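Local structure of fiber (Murine adenovirus 2, 5NBH) at residues 110-114 with 115-119; 94-98 with 99-103; 204-207 with 208-212. The protein forms the trimeric fibre of the virion, whose distal domain, described here, binds N-acetylglucosamine and probably mediates attachment to host cells. All coordinates share one frame; numbering follows the deposited sequence. Where two conformers were deposited one is given.

Contact 1 of 3, residues 110-114 with 115-119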
ATOM      1  N   MET A 110      -5.922   8.265  -2.462  1.00 11.66           N
ATOM      2  CA  MET A 110      -4.856   8.187  -3.417  1.00 11.38           C
ATOM      3  C   MET A 110      -3.560   8.215  -2.607  1.00 12.05           C
ATOM      4  O   MET A 110      -3.220   9.245  -2.075  1.00 11.33           O
ATOM      5  CB  MET A 110      -4.962   9.343  -4.385  1.00 12.40           C
ATOM      6  CG  MET A 110      -6.361   9.443  -4.964  1.00 13.13           C
ATOM      7  SD  MET A 110      -6.571  10.766  -6.148  1.00 14.33           S
ATOM      8  CE  MET A 110      -5.570  10.191  -7.473  1.00 14.59           C
ATOM      9  N   VAL A 111      -2.909   7.070  -2.516  1.00 12.06           N
ATOM     10  CA  VAL A 111      -1.745   6.861  -1.629  1.00 12.43           C
ATOM     11  C   VAL A 111      -0.468   6.833  -2.411  1.00 12.35           C
ATOM     12  O   VAL A 111      -0.250   5.944  -3.249  1.00 11.98           O
ATOM     13  CB  VAL A 111      -1.872   5.573  -0.773  1.00 13.40           C
ATOM     14  CG1 VAL A 111      -0.723   5.502   0.242  1.00 14.54           C
ATOM     15  CG2 VAL A 111      -3.209   5.515  -0.054  1.00 14.49           C
ATOM     16  N   ARG A 112       0.428   7.771  -2.099  1.00 12.79           N
ATOM     17  CA  ARG A 112       1.672   7.923  -2.807  1.00 13.53           C
ATOM     18  C   ARG A 112       2.812   7.378  -1.945  1.00 16.44           C
ATOM     19  O   ARG A 112       2.947   7.760  -0.782  1.00 17.07           O
ATOM     20  CB  ARG A 112       1.856   9.427  -3.125  1.00 14.72           C
ATOM     21  CG  ARG A 112       3.199   9.860  -3.658  1.00 14.47           C
ATOM     22  CD  ARG A 112       3.462   9.410  -5.066  1.00 14.40           C
ATOM     23  NE  ARG A 112       4.852   9.716  -5.381  1.00 14.15           N
ATOM     24  CZ  ARG A 112       5.310  10.702  -6.152  1.00 14.05           C
ATOM     25  NH1 ARG A 112       4.501  11.512  -6.833  1.00 12.92           N
ATOM     26  NH2 ARG A 112       6.622  10.845  -6.268  1.00 14.59           N
ATOM     27  N   PHE A 113       3.604   6.487  -2.514  1.00 17.24           N
ATOM     28  CA  PHE A 113       4.867   6.044  -1.888  1.00 20.46           C
ATOM     29  C   PHE A 113       5.849   5.707  -2.980  1.00 18.61           C
ATOM     30  O   PHE A 113       5.487   5.113  -4.010  1.00 20.18           O
ATOM     31  CB  PHE A 113       4.652   4.832  -0.987  1.00 21.50           C
ATOM     32  CG  PHE A 113       3.629   3.870  -1.502  1.00 23.91           C
ATOM     33  CD1 PHE A 113       3.910   3.024  -2.537  1.00 24.16           C
ATOM     34  CD2 PHE A 113       2.382   3.796  -0.913  1.00 28.12           C
ATOM     35  CE1 PHE A 113       2.955   2.141  -3.014  1.00 25.81           C
ATOM     36  CE2 PHE A 113       1.418   2.923  -1.386  1.00 27.10           C
ATOM     37  CZ  PHE A 113       1.711   2.098  -2.444  1.00 26.49           C
ATOM     38  N   GLY A 114       7.093   6.086  -2.786  1.00 17.59           N
ATOM     39  CA  GLY A 114       8.020   6.141  -3.882  1.00 16.23           C
ATOM     40  C   GLY A 114       7.380   7.067  -4.909  1.00 16.79           C
ATOM     41  O   GLY A 114       6.838   8.136  -4.550  1.00 18.74           O
ATOM     42  N   THR A 115       7.367   6.632  -6.147  1.00 15.97           N
ATOM     43  CA  THR A 115       6.658   7.342  -7.231  1.00 16.37           C
ATOM     44  C   THR A 115       5.359   6.643  -7.603  1.00 16.61           C
ATOM     45  O   THR A 115       4.720   7.009  -8.577  1.00 18.44           O
ATOM     46  CB  THR A 115       7.550   7.434  -8.481  1.00 16.78           C
ATOM     47  OG1 THR A 115       7.960   6.132  -8.868  1.00 19.90           O
ATOM     48  CG2 THR A 115       8.779   8.267  -8.201  1.00 17.30           C
ATOM     49  N   THR A 116       4.957   5.662  -6.813  1.00 15.46           N
ATOM     50  CA  THR A 116       3.748   4.886  -7.056  1.00 15.77           C
ATOM     51  C   THR A 116       2.531   5.485  -6.407  1.00 13.74           C
ATOM     52  O   THR A 116       2.605   6.015  -5.284  1.00 13.19           O
ATOM     53  CB  THR A 116       3.971   3.459  -6.510  1.00 17.97           C
ATOM     54  OG1 THR A 116       5.103   2.910  -7.180  1.00 21.09           O
ATOM     55  CG2 THR A 116       2.839   2.603  -6.774  1.00 19.03           C
ATOM     56  N   VAL A 117       1.386   5.410  -7.088  1.00 11.82           N
ATOM     57  CA  VAL A 117       0.132   5.827  -6.491  1.00 11.39           C
ATOM     58  C   VAL A 117      -0.823   4.633  -6.433  1.00 11.17           C
ATOM     59  O   VAL A 117      -1.097   4.008  -7.463  1.00 11.32           O
ATOM     60  CB  VAL A 117      -0.517   7.008  -7.267  1.00 11.46           C
ATOM     61  CG1 VAL A 117      -1.801   7.419  -6.589  1.00 11.60           C
ATOM     62  CG2 VAL A 117       0.488   8.178  -7.381  1.00 12.25           C
ATOM     63  N   LEU A 118      -1.316   4.320  -5.239  1.00 10.63           N
ATOM     64  CA  LEU A 118      -2.371   3.322  -5.037  1.00 10.62           C
ATOM     65  C   LEU A 118      -3.692   4.059  -4.955  1.00 10.69           C
ATOM     66  O   LEU A 118      -3.915   4.840  -4.034  1.00 11.06           O
ATOM     67  CB  LEU A 118      -2.106   2.509  -3.745  1.00 10.80           C
ATOM     68  CG  LEU A 118      -3.155   1.495  -3.290  1.00 11.03           C
ATOM     69  CD1 LEU A 118      -3.453   0.474  -4.343  1.00 11.98           C
ATOM     70  CD2 LEU A 118      -2.698   0.815  -1.997  1.00 11.68           C
ATOM     71  N   PHE A 119      -4.570   3.841  -5.935  1.00  9.98           N
ATOM     72  CA  PHE A 119      -5.869   4.494  -5.991  1.00 10.59           C
ATOM     73  C   PHE A 119      -6.914   3.528  -5.461  1.00 10.95           C
ATOM     74  O   PHE A 119      -6.933   2.388  -5.888  1.00 11.15           O
ATOM     75  CB  PHE A 119      -6.176   4.871  -7.457  1.00 11.01           C
ATOM     76  CG  PHE A 119      -7.531   5.480  -7.673  1.00 11.10           C
ATOM     77  CD1 PHE A 119      -8.662   4.678  -7.861  1.00 12.19           C
ATOM     78  CD2 PHE A 119      -7.693   6.848  -7.616  1.00 12.08           C
ATOM     79  CE1 PHE A 119      -9.921   5.233  -8.012  1.00 11.64           C
ATOM     80  CE2 PHE A 119      -8.948   7.405  -7.788  1.00 11.19           C
ATOM     81  CZ  PHE A 119     -10.053   6.600  -7.984  1.00 11.20           C
TER
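Val111 and Leu118 exchange two backbone hydrogen bonds, and Phe113 and Thr116 exchange two more, zipping strands 103-113 and 116-125 into an antiparallel beta hairpin in the head of the fibre. The Val111 pair is short and nearly straight, with Leu118 N 2.8 Å from Val111 O. At the end of the ladder, Thr116 N lies 2.9 Å from Phe113 O and closes a type II' turn, with Gly114 taking the positive phi of its first corner.

Arg112 folds back over this turn. A bend at chi2 (71°) brings the guanidinium round to Gly114, where NE gives a 2.7 Å bond to Gly114 O that is almost straight (170°) and lies in the guanidinium plane; NH2 adds a weak bond to the same oxygen. Thr115 lies against this group, its CA 3.5 Å from Arg112 NE. The other terminal nitrogen, NH1, donates to the carbonyl oxygens of Phe167 and Ile234, so three backbone carbonyls grip the guanidinium of this buried residue.

On the face bearing Val111, Phe113, Thr116 and Leu118, a chi1 of 36° sets Phe113 CG between the backbone N and the carbonyl carbon and leans the ring toward Thr116 and Leu118, with CE1 against Thr116 CG2 and CZ near Leu118 CB. This face turns to the trimer interface, where Phe113 meets Phe113 of the second subunit edge-to-face and Val111 packs on Phe113 of the third.

The other face carries Met110, Val117 and Phe119 beside Arg112; Met110 and Phe119 pack on Ile211 of the same subunit. Met110 and Phe119 run side by side in a Met-aromatic contact, the sulfur at the ring edge; Met110 CG approaches Phe119 CD2 to 3.9 Å, and Met110 CE sits in the ring plane 4.0 Å from the same carbon.

Contact 2 of 3, residues 94-98 with 99-103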
ATOM      1  N   ARG A  94     -19.982  13.404  -4.291  1.00 16.40           N
ATOM      2  CA  ARG A  94     -21.147  13.124  -5.116  1.00 16.42           C
ATOM      3  C   ARG A  94     -20.723  13.104  -6.581  1.00 15.07           C
ATOM      4  O   ARG A  94     -20.057  14.065  -7.055  1.00 15.61           O
ATOM      5  CB  ARG A  94     -22.172  14.232  -4.880  0.50 17.70           C
ATOM      6  CG  ARG A  94     -23.500  13.988  -5.554  0.50 18.72           C
ATOM      7  CD  ARG A  94     -24.041  12.673  -5.067  0.50 19.13           C
ATOM      8  NE  ARG A  94     -25.479  12.676  -5.071  0.50 20.21           N
ATOM      9  CZ  ARG A  94     -26.200  11.786  -4.431  0.50 20.10           C
ATOM     10  NH1 ARG A  94     -25.601  10.809  -3.766  0.50 20.66           N
ATOM     11  NH2 ARG A  94     -27.510  11.878  -4.483  0.50 20.76           N
ATOM     12  N   LEU A  95     -21.030  11.986  -7.264  1.00 13.52           N
ATOM     13  CA  LEU A  95     -20.703  11.757  -8.657  1.00 12.70           C
ATOM     14  C   LEU A  95     -21.972  11.492  -9.445  1.00 12.73           C
ATOM     15  O   LEU A  95     -22.881  10.853  -8.953  1.00 13.91           O
ATOM     16  CB  LEU A  95     -19.775  10.551  -8.823  1.00 12.79           C
ATOM     17  CG  LEU A  95     -18.445  10.679  -8.085  1.00 13.29           C
ATOM     18  CD1 LEU A  95     -17.653   9.417  -8.212  1.00 13.38           C
ATOM     19  CD2 LEU A  95     -17.674  11.853  -8.618  1.00 13.58           C
ATOM     20  N   ARG A  96     -22.008  11.999 -10.658  1.00 12.39           N
ATOM     21  CA  ARG A  96     -23.116  11.724 -11.589  1.00 12.36           C
ATOM     22  C   ARG A  96     -22.645  10.799 -12.705  1.00 11.70           C
ATOM     23  O   ARG A  96     -21.530  10.966 -13.243  1.00 12.90           O
ATOM     24  CB  ARG A  96     -23.601  13.032 -12.185  1.00 13.01           C
ATOM     25  CG  ARG A  96     -24.822  12.891 -13.061  1.00 13.53           C
ATOM     26  CD  ARG A  96     -25.350  14.238 -13.488  1.00 14.84           C
ATOM     27  NE  ARG A  96     -26.599  14.113 -14.235  1.00 15.97           N
ATOM     28  CZ  ARG A  96     -27.381  15.121 -14.610  1.00 17.60           C
ATOM     29  NH1 ARG A  96     -27.039  16.385 -14.355  1.00 18.56           N
ATOM     30  NH2 ARG A  96     -28.492  14.865 -15.288  1.00 17.59           N
ATOM     31  N   ASN A  97     -23.501   9.844 -13.083  1.00 12.07           N
ATOM     32  CA  ASN A  97     -23.260   8.986 -14.222  1.00 12.28           C
ATOM     33  C   ASN A  97     -23.581   9.733 -15.518  1.00 12.64           C
ATOM     34  O   ASN A  97     -24.726   9.673 -16.031  1.00 12.23           O
ATOM     35  CB  ASN A  97     -24.105   7.714 -14.130  1.00 13.17           C
ATOM     36  CG  ASN A  97     -23.997   6.847 -15.371  1.00 13.72           C
ATOM     37  OD1 ASN A  97     -23.054   6.969 -16.171  1.00 14.84           O
ATOM     38  ND2 ASN A  97     -24.986   5.971 -15.558  1.00 15.54           N
ATOM     39  N   GLY A  98     -22.581  10.420 -16.057  1.00 12.77           N
ATOM     40  CA  GLY A  98     -22.729  11.196 -17.287  1.00 13.51           C
ATOM     41  C   GLY A  98     -23.880  12.173 -17.235  1.00 14.65           C
ATOM     42  O   GLY A  98     -23.911  12.999 -16.348  1.00 14.22           O
ATOM     43  N   THR A  99     -24.795  12.084 -18.218  1.00 14.67           N
ATOM     44  CA  THR A  99     -25.940  12.962 -18.323  1.00 15.82           C
ATOM     45  C   THR A  99     -27.205  12.337 -17.746  1.00 16.20           C
ATOM     46  O   THR A  99     -28.281  12.962 -17.807  1.00 15.81           O
ATOM     47  CB  THR A  99     -26.199  13.379 -19.795  1.00 15.79           C
ATOM     48  OG1 THR A  99     -26.107  12.242 -20.671  1.00 16.65           O
ATOM     49  CG2 THR A  99     -25.174  14.386 -20.222  1.00 17.40           C
ATOM     50  N   TYR A 100     -27.096  11.117 -17.202  1.00 14.68           N
ATOM     51  CA  TYR A 100     -28.273  10.398 -16.713  1.00 14.81           C
ATOM     52  C   TYR A 100     -28.612  10.943 -15.344  1.00 14.58           C
ATOM     53  O   TYR A 100     -27.766  11.564 -14.675  1.00 13.21           O
ATOM     54  CB  TYR A 100     -28.020   8.894 -16.651  1.00 14.34           C
ATOM     55  CG  TYR A 100     -27.833   8.149 -17.975  1.00 14.76           C
ATOM     56  CD1 TYR A 100     -27.821   8.804 -19.230  1.00 14.89           C
ATOM     57  CD2 TYR A 100     -27.626   6.782 -17.974  1.00 16.34           C
ATOM     58  CE1 TYR A 100     -27.626   8.096 -20.404  1.00 15.79           C
ATOM     59  CE2 TYR A 100     -27.420   6.072 -19.149  1.00 18.08           C
ATOM     60  CZ  TYR A 100     -27.422   6.734 -20.365  1.00 17.09           C
ATOM     61  OH  TYR A 100     -27.210   6.010 -21.509  1.00 16.83           O
ATOM     62  N   ASN A 101     -29.830  10.679 -14.891  1.00 14.05           N
ATOM     63  CA  ASN A 101     -30.274  11.102 -13.558  1.00 14.70           C
ATOM     64  C   ASN A 101     -29.903   9.979 -12.575  1.00 15.23           C
ATOM     65  O   ASN A 101     -30.755   9.371 -11.948  1.00 16.24           O
ATOM     66  CB  ASN A 101     -31.786  11.385 -13.575  1.00 15.39           C
ATOM     67  CG  ASN A 101     -32.130  12.597 -14.416  1.00 16.91           C
ATOM     68  OD1 ASN A 101     -31.518  13.651 -14.255  1.00 17.86           O
ATOM     69  ND2 ASN A 101     -33.113  12.469 -15.315  1.00 15.85           N
ATOM     70  N   GLU A 102     -28.614   9.656 -12.521  1.00 13.54           N
ATOM     71  CA  GLU A 102     -28.101   8.552 -11.709  1.00 14.35           C
ATOM     72  C   GLU A 102     -26.850   9.075 -11.018  1.00 13.29           C
ATOM     73  O   GLU A 102     -25.971   9.662 -11.685  1.00 12.66           O
ATOM     74  CB  GLU A 102     -27.746   7.357 -12.573  1.00 15.59           C
ATOM     75  CG  GLU A 102     -28.953   6.639 -13.184  1.00 17.18           C
ATOM     76  CD  GLU A 102     -28.589   5.439 -14.030  1.00 19.02           C
ATOM     77  OE1 GLU A 102     -27.399   4.994 -14.044  1.00 19.92           O
ATOM     78  OE2 GLU A 102     -29.528   4.929 -14.720  1.00 20.89           O
ATOM     79  N   TYR A 103     -26.786   8.859  -9.711  1.00 13.09           N
ATOM     80  CA  TYR A 103     -25.699   9.407  -8.877  1.00 13.11           C
ATOM     81  C   TYR A 103     -25.112   8.339  -7.941  1.00 13.39           C
ATOM     82  O   TYR A 103     -25.728   7.308  -7.697  1.00 13.33           O
ATOM     83  CB  TYR A 103     -26.216  10.575  -8.051  1.00 13.93           C
ATOM     84  CG  TYR A 103     -26.712  11.745  -8.877  1.00 14.88           C
ATOM     85  CD1 TYR A 103     -27.994  11.725  -9.452  1.00 16.27           C
ATOM     86  CD2 TYR A 103     -25.892  12.835  -9.146  1.00 15.00           C
ATOM     87  CE1 TYR A 103     -28.451  12.800 -10.216  1.00 17.43           C
ATOM     88  CE2 TYR A 103     -26.342  13.906  -9.926  1.00 16.23           C
ATOM     89  CZ  TYR A 103     -27.613  13.885 -10.447  1.00 16.93           C
ATOM     90  OH  TYR A 103     -28.051  14.937 -11.216  1.00 18.44           O
TER
HETATM   91  O   HOH W   1     -30.828  15.977 -16.428  0.50 19.43           O
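Asn97 and Tyr100 close a type II' turn, with Gly98 at its positive-phi corner and Tyr100 N 3.0 Å from Asn97 O, while a straighter bond from Asn97 N to Glu102 O (2.8 Å) draws the loop ends together. Arg96 reaches across the loop as an extended chain, putting NE 2.8 Å from Tyr100 O, in the guanidinium plane but above the plane of the carbonyl. NH2 adds weak bonds to Thr99 O and Tyr100 O, and a water links it to Asn101 OD1. Tyr103 points the same way: Arg96 CG packs off-centre on its ring in a CH-pi contact, and the hydroxyl oxygen lies over one face of the guanidinium.

Tyr103 CB lies over one face of the Arg94 guanidinium, near its rim, and Arg94 forms salt bridges with Glu126 and Asp105. At the base of the loop, the Asn97 and Glu102 side chains run side by side, and Asn97 ND2 donates to Glu102 OE1 (3.0 Å) from above the carboxylate plane. Asn97 OD1 accepts from Thr134 N. Asn97 and Glu102 bind N-acetylglucosamine with Thr130, Thr132 and Gln133; no sugar is bound to this chain, and the Asn97-Glu102 bond probably helps preset the site.

Contact 3 of 3, residues 204-207 with 208-212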
ATOM      1  N   TYR A 204      -5.213  13.147 -19.861  1.00 11.75           N
ATOM      2  CA  TYR A 204      -5.319  14.583 -19.717  1.00 12.30           C
ATOM      3  C   TYR A 204      -6.106  15.141 -20.921  1.00 12.92           C
ATOM      4  O   TYR A 204      -5.892  14.721 -22.070  1.00 13.69           O
ATOM      5  CB  TYR A 204      -3.981  15.266 -19.705  1.00 12.56           C
ATOM      6  CG  TYR A 204      -3.120  15.101 -18.464  1.00 13.37           C
ATOM      7  CD1 TYR A 204      -2.418  13.916 -18.237  1.00 14.11           C
ATOM      8  CD2 TYR A 204      -2.996  16.137 -17.538  1.00 13.95           C
ATOM      9  CE1 TYR A 204      -1.632  13.759 -17.098  1.00 14.92           C
ATOM     10  CE2 TYR A 204      -2.167  16.006 -16.418  1.00 15.19           C
ATOM     11  CZ  TYR A 204      -1.488  14.826 -16.221  1.00 15.26           C
ATOM     12  OH  TYR A 204      -0.658  14.700 -15.126  1.00 16.85           O
ATOM     13  N   ARG A 205      -6.966  16.084 -20.621  1.00 13.69           N
ATOM     14  CA  ARG A 205      -7.563  16.934 -21.666  1.00 15.48           C
ATOM     15  C   ARG A 205      -7.931  18.284 -21.117  1.00 15.10           C
ATOM     16  O   ARG A 205      -8.220  18.423 -19.937  1.00 14.01           O
ATOM     17  CB  ARG A 205      -8.765  16.249 -22.291  1.00 15.67           C
ATOM     18  CG  ARG A 205     -10.014  16.098 -21.428  1.00 16.29           C
ATOM     19  CD  ARG A 205     -11.156  15.604 -22.320  1.00 16.38           C
ATOM     20  NE  ARG A 205     -12.425  15.550 -21.609  1.00 16.99           N
ATOM     21  CZ  ARG A 205     -12.834  14.541 -20.822  1.00 19.14           C
ATOM     22  NH1 ARG A 205     -12.086  13.460 -20.638  1.00 19.22           N
ATOM     23  NH2 ARG A 205     -14.021  14.608 -20.220  1.00 19.38           N
ATOM     24  N   LEU A 206      -7.894  19.305 -21.983  1.00 15.77           N
ATOM     25  CA  LEU A 206      -8.304  20.642 -21.584  1.00 16.79           C
ATOM     26  C   LEU A 206      -7.433  21.195 -20.421  1.00 16.08           C
ATOM     27  O   LEU A 206      -7.895  22.013 -19.654  1.00 18.34           O
ATOM     28  CB  LEU A 206      -9.787  20.643 -21.245  1.00 18.21           C
ATOM     29  CG  LEU A 206     -10.714  19.981 -22.304  1.00 20.50           C
ATOM     30  CD1 LEU A 206     -12.170  20.163 -21.917  1.00 22.54           C
ATOM     31  CD2 LEU A 206     -10.466  20.491 -23.724  1.00 21.43           C
ATOM     32  N   GLY A 207      -6.192  20.721 -20.337  1.00 16.23           N
ATOM     33  CA  GLY A 207      -5.219  21.114 -19.314  1.00 17.16           C
ATOM     34  C   GLY A 207      -5.340  20.365 -17.984  1.00 18.09           C
ATOM     35  O   GLY A 207      -4.590  20.668 -17.048  1.00 17.02           O
ATOM     36  N   ASN A 208      -6.294  19.434 -17.881  1.00 16.15           N
ATOM     37  CA  ASN A 208      -6.634  18.793 -16.594  1.00 15.24           C
ATOM     38  C   ASN A 208      -6.476  17.261 -16.665  1.00 14.09           C
ATOM     39  O   ASN A 208      -6.433  16.671 -17.733  1.00 13.45           O
ATOM     40  CB  ASN A 208      -8.019  19.173 -16.140  1.00 15.73           C
ATOM     41  CG  ASN A 208      -8.099  20.595 -15.621  1.00 17.39           C
ATOM     42  OD1 ASN A 208      -7.089  21.178 -15.168  1.00 18.09           O
ATOM     43  ND2 ASN A 208      -9.268  21.168 -15.721  1.00 17.59           N
ATOM     44  N   PHE A 209      -6.314  16.651 -15.488  1.00 12.78           N
ATOM     45  CA  PHE A 209      -6.083  15.201 -15.326  1.00 12.27           C
ATOM     46  C   PHE A 209      -7.411  14.557 -14.982  1.00 10.81           C
ATOM     47  O   PHE A 209      -8.089  15.034 -14.110  1.00 11.50           O
ATOM     48  CB  PHE A 209      -5.064  14.999 -14.174  1.00 12.40           C
ATOM     49  CG  PHE A 209      -4.963  13.584 -13.664  1.00 12.76           C
ATOM     50  CD1 PHE A 209      -4.825  12.526 -14.532  1.00 13.55           C
ATOM     51  CD2 PHE A 209      -4.916  13.327 -12.293  1.00 14.07           C
ATOM     52  CE1 PHE A 209      -4.704  11.237 -14.074  1.00 13.49           C
ATOM     53  CE2 PHE A 209      -4.774  12.036 -11.811  1.00 12.90           C
ATOM     54  CZ  PHE A 209      -4.672  10.994 -12.695  1.00 12.95           C
ATOM     55  N   TYR A 210      -7.779  13.513 -15.724  1.00 11.00           N
ATOM     56  CA  TYR A 210      -8.988  12.756 -15.549  1.00 11.31           C
ATOM     57  C   TYR A 210      -8.697  11.301 -15.183  1.00 10.41           C
ATOM     58  O   TYR A 210      -7.878  10.629 -15.812  1.00 10.43           O
ATOM     59  CB  TYR A 210      -9.814  12.741 -16.830  1.00 12.40           C
ATOM     60  CG  TYR A 210     -10.401  14.073 -17.238  1.00 14.18           C
ATOM     61  CD1 TYR A 210      -9.576  15.110 -17.710  1.00 15.43           C
ATOM     62  CD2 TYR A 210     -11.758  14.277 -17.204  1.00 16.95           C
ATOM     63  CE1 TYR A 210     -10.104  16.331 -18.072  1.00 16.95           C
ATOM     64  CE2 TYR A 210     -12.318  15.505 -17.598  1.00 18.49           C
ATOM     65  CZ  TYR A 210     -11.479  16.527 -18.032  1.00 18.08           C
ATOM     66  OH  TYR A 210     -12.026  17.727 -18.444  1.00 20.63           O
ATOM     67  N   ILE A 211      -9.393  10.830 -14.152  1.00 10.53           N
ATOM     68  CA  ILE A 211      -9.543   9.409 -13.869  1.00 10.48           C
ATOM     69  C   ILE A 211     -10.980   9.097 -14.216  1.00 10.29           C
ATOM     70  O   ILE A 211     -11.932   9.629 -13.590  1.00  9.39           O
ATOM     71  CB  ILE A 211      -9.238   9.033 -12.395  1.00 10.77           C
ATOM     72  CG1 ILE A 211      -7.811   9.391 -12.071  1.00 11.11           C
ATOM     73  CG2 ILE A 211      -9.551   7.565 -12.117  1.00 10.58           C
ATOM     74  CD1 ILE A 211      -7.357   9.054 -10.662  1.00 11.70           C
ATOM     75  N   THR A 212     -11.149   8.210 -15.189  1.00  9.96           N
ATOM     76  CA  THR A 212     -12.498   7.840 -15.654  1.00 10.46           C
ATOM     77  C   THR A 212     -12.704   6.373 -15.363  1.00 10.28           C
ATOM     78  O   THR A 212     -11.891   5.548 -15.784  1.00 10.39           O
ATOM     79  CB  THR A 212     -12.658   8.144 -17.152  1.00 11.17           C
ATOM     80  OG1 THR A 212     -12.270   9.512 -17.400  1.00 11.77           O
ATOM     81  CG2 THR A 212     -14.075   7.950 -17.600  1.00 11.74           C
TER
HETATM   82  O   HOH W   2     -13.391  11.203 -19.197  1.00 17.12           O
HETATM   83  O   HOH W   3     -14.569  17.862 -19.570  1.00 28.60           O
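Arg205 lays its guanidinium flat over the ring of Tyr210 in a cation-pi stack, the planes 23° apart and Arg205 CZ 3.8 Å from the ring centroid. The two side chains cross at about a right angle. Arg205 CG sits between the backbone N and the carbonyl carbon (chi1 70°), which places it 3.4 Å from Tyr210 CE1; the extended chain runs past the hydroxyl end of the ring, and a turn at chi4 (-83°) lays the guanidinium flat, with NH2 3.3 Å from Tyr210 CE2.

On the reverse face of the hairpin, Phe209 CB lies over the Tyr204 ring in a CH-pi contact, 3.8 Å from Tyr204 CE2, while the two rings are oblique to each other. Tyr204 OH bonds to Pro170 O, and the Phe209 ring meets that of Phe139.

A type I' beta turn from Arg205 to Asn208, with positive phi at Leu206 and Gly207, joins strands 191-205 and 208-217 into the hairpin. Arg205 and Asn208 exchange both backbone bonds, each 3.0 Å long, and Asn208 OD1 accepts from Gly141 N.

Both terminal nitrogens of Arg205 have polar partners: NH2 forms a salt bridge with Glu136, and NH1 reaches Thr212 OG1 through a water. With the ring over one face and the Glu136 carboxylate bound to NH2, the positive charge is probably stabilised and the guanidinium restrained from rotating.

Overall arrangement
Contacts 1 and 3 are two-residue hairpin turns, one type II' and the other type I'; contact 2 sets its type II' turn within a longer loop between strands 83-96 and 103-113. Contact 1 is wholly buried and also reaches the neighbouring subunits; contact 2 lies at the surface, and contact 3 is intermediate. Strand 103-113 runs from contact 2 to contact 1, whereas contact 3 belongs to the other sheet. The two sheets touch, among other places, where Ile211 CD1 packs on Met110 and Phe119. Each contact employs an arginine: backbone carbonyls hold it in contacts 1 and 2, a ring face and a carboxylate in contact 3, and water joins in at the two outer contacts.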